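Local atomic coordinates of tungstate ABC transporter, periplasmic tungstate-binding protein (Geobacter sulfurreducens, PDB entry 3LR1), a protein that probably binds tungstate in the periplasm and delivers it to an ABC transporter for uptake into the cell. Residues A[156-161]-A[172-177]. Sequence-based numbering, arbitrary orientation.
Sequences PVITMA and RGTYNA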
# COMPACT_ATOMS: atom_id res chain seq x y z
N PRO A 156 2.56 -2.58 11.78
CA PRO A 156 2.04 -2.84 13.14
C PRO A 156 0.86 -3.81 13.17
O PRO A 156 0.65 -4.49 14.17
CB PRO A 156 1.59 -1.45 13.61
CG PRO A 156 2.37 -0.49 12.77
CD PRO A 156 2.95 -1.19 11.58
N VAL A 157 0.08 -3.87 12.08
CA VAL A 157 -1.00 -4.84 12.07
C VAL A 157 -0.43 -6.27 11.99
O VAL A 157 -0.91 -7.15 12.67
CB VAL A 157 -2.05 -4.52 10.99
CG1 VAL A 157 -2.93 -5.75 10.72
CG2 VAL A 157 -2.88 -3.25 11.53
N ILE A 158 0.60 -6.50 11.18
CA ILE A 158 1.22 -7.84 11.10
C ILE A 158 1.78 -8.21 12.46
O ILE A 158 1.62 -9.36 12.96
CB ILE A 158 2.31 -7.94 10.01
CG1 ILE A 158 1.68 -7.77 8.62
CG2 ILE A 158 3.06 -9.26 10.19
CD1 ILE A 158 2.72 -7.56 7.42
N THR A 159 2.39 -7.25 13.15
CA THR A 159 2.86 -7.55 14.50
C THR A 159 1.74 -7.89 15.46
O THR A 159 1.89 -8.80 16.28
CB THR A 159 3.67 -6.35 15.03
OG1 THR A 159 4.77 -6.13 14.17
CG2 THR A 159 4.22 -6.55 16.44
N MSE A 160 0.64 -7.13 15.44
CA MSE A 160 -0.47 -7.39 16.36
C MSE A 160 -1.10 -8.74 15.99
O MSE A 160 -1.36 -9.52 16.86
CB MSE A 160 -1.51 -6.28 16.28
CG MSE A 160 -2.60 -6.34 17.40
SE MSE A 160 -4.00 -4.97 17.09
CE MSE A 160 -2.90 -3.54 16.33
N ALA A 161 -1.29 -9.03 14.70
CA ALA A 161 -1.86 -10.35 14.31
C ALA A 161 -0.99 -11.45 14.86
O ALA A 161 -1.52 -12.40 15.37
CB ALA A 161 -2.03 -10.53 12.83
N ARG A 172 1.18 -8.41 0.00
CA ARG A 172 2.22 -9.42 0.02
C ARG A 172 3.54 -8.77 0.21
O ARG A 172 4.44 -9.33 0.85
CB ARG A 172 2.22 -10.16 -1.29
CG ARG A 172 3.12 -11.35 -1.33
CD ARG A 172 3.24 -11.82 -2.82
NE ARG A 172 1.96 -12.29 -3.36
CZ ARG A 172 1.51 -13.55 -3.22
NH1 ARG A 172 2.24 -14.49 -2.59
NH2 ARG A 172 0.35 -13.89 -3.76
N GLY A 173 3.69 -7.57 -0.33
CA GLY A 173 4.99 -6.90 -0.26
C GLY A 173 5.43 -6.72 1.17
O GLY A 173 6.56 -7.07 1.55
N THR A 174 4.58 -6.16 2.01
CA THR A 174 4.91 -5.96 3.41
C THR A 174 5.15 -7.30 4.17
O THR A 174 6.06 -7.48 4.94
CB THR A 174 3.80 -5.19 4.20
OG1 THR A 174 3.39 -3.96 3.55
CG2 THR A 174 4.31 -4.89 5.64
N TYR A 175 4.25 -8.25 3.97
CA TYR A 175 4.45 -9.58 4.50
C TYR A 175 5.82 -10.21 4.14
O TYR A 175 6.52 -10.74 5.02
CB TYR A 175 3.32 -10.48 4.03
CG TYR A 175 3.60 -11.92 4.50
CD1 TYR A 175 3.47 -12.28 5.81
CD2 TYR A 175 4.13 -12.85 3.63
CE1 TYR A 175 3.77 -13.55 6.23
CE2 TYR A 175 4.45 -14.10 4.05
CZ TYR A 175 4.26 -14.44 5.32
OH TYR A 175 4.58 -15.70 5.71
N ASN A 176 6.17 -10.22 2.83
CA ASN A 176 7.42 -10.77 2.33
C ASN A 176 8.56 -10.10 3.07
O ASN A 176 9.52 -10.75 3.40
CB ASN A 176 7.61 -10.54 0.83
CG ASN A 176 6.81 -11.49 -0.05
OD1 ASN A 176 6.25 -12.52 0.40
ND2 ASN A 176 6.80 -11.17 -1.37
N ALA A 177 8.46 -8.80 3.33
CA ALA A 177 9.52 -8.08 4.06
C ALA A 177 9.57 -8.46 5.54
O ALA A 177 10.64 -8.43 6.16
CB ALA A 177 9.38 -6.54 3.88
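Ile158 reaches out of helix 154-164 and rests its terminal methyl on the first turn of helix 172-178, against Thr174 and the backbone of Tyr175. This is a helix-strand-helix unit of the bilobal periplasmic binding protein fold: strand 167-171 lies between the two helices in sequence, and Ile158 and Tyr175 both also touch Thr170 on it. The helices keep some distance, with the CA atoms of Ile158 and Tyr175 7.6 Å apart, and the isoleucine reaches about halfway across.

The path begins at CB of Ile158, whose bond from CA points at the other helix. CB itself stays 5.7 Å short of Thr174 CG2. Of its two branches, Ile158 CG2 trails beside the carbonyl carbon and ends 5.3 Å from Tyr175 CD1, too far for close packing. CG1 lies beside the backbone N (chi1 -66°) and anti to the carbonyl carbon, and the nearly extended second torsion (chi2 169°) carries the chain straight on from it. Ile158 CG1 is still 4.9 Å from Thr174 CG2; contact comes at the next atom. Ile158 CD1 meets the threonine methyl, Thr174 CG2, at 3.6 Å, methyl on methyl, and sits 3.8 Å from Tyr175 N, a van der Waals neighbour.

Thr174 divides its duties. CG2 faces the isoleucine, while OG1 is hydrogen-bonded to Asp171 OD1 just ahead of the helix, a bond consistent with the rotation that turns CG2 to the isoleucine; a weak bond to Ser14 O adds to it. The threonine side chain is about 7 Å from a bound tungsten ion, near it but not touching. The side chain of Tyr175 touches Val89 of strand 78-90, and its OH is hydrogen-bonded to Leu185 O. Of the tyrosine's side-chain atoms CB comes closest to the isoleucine: Tyr175 CB stands 4.5 Å from Ile158 CD1.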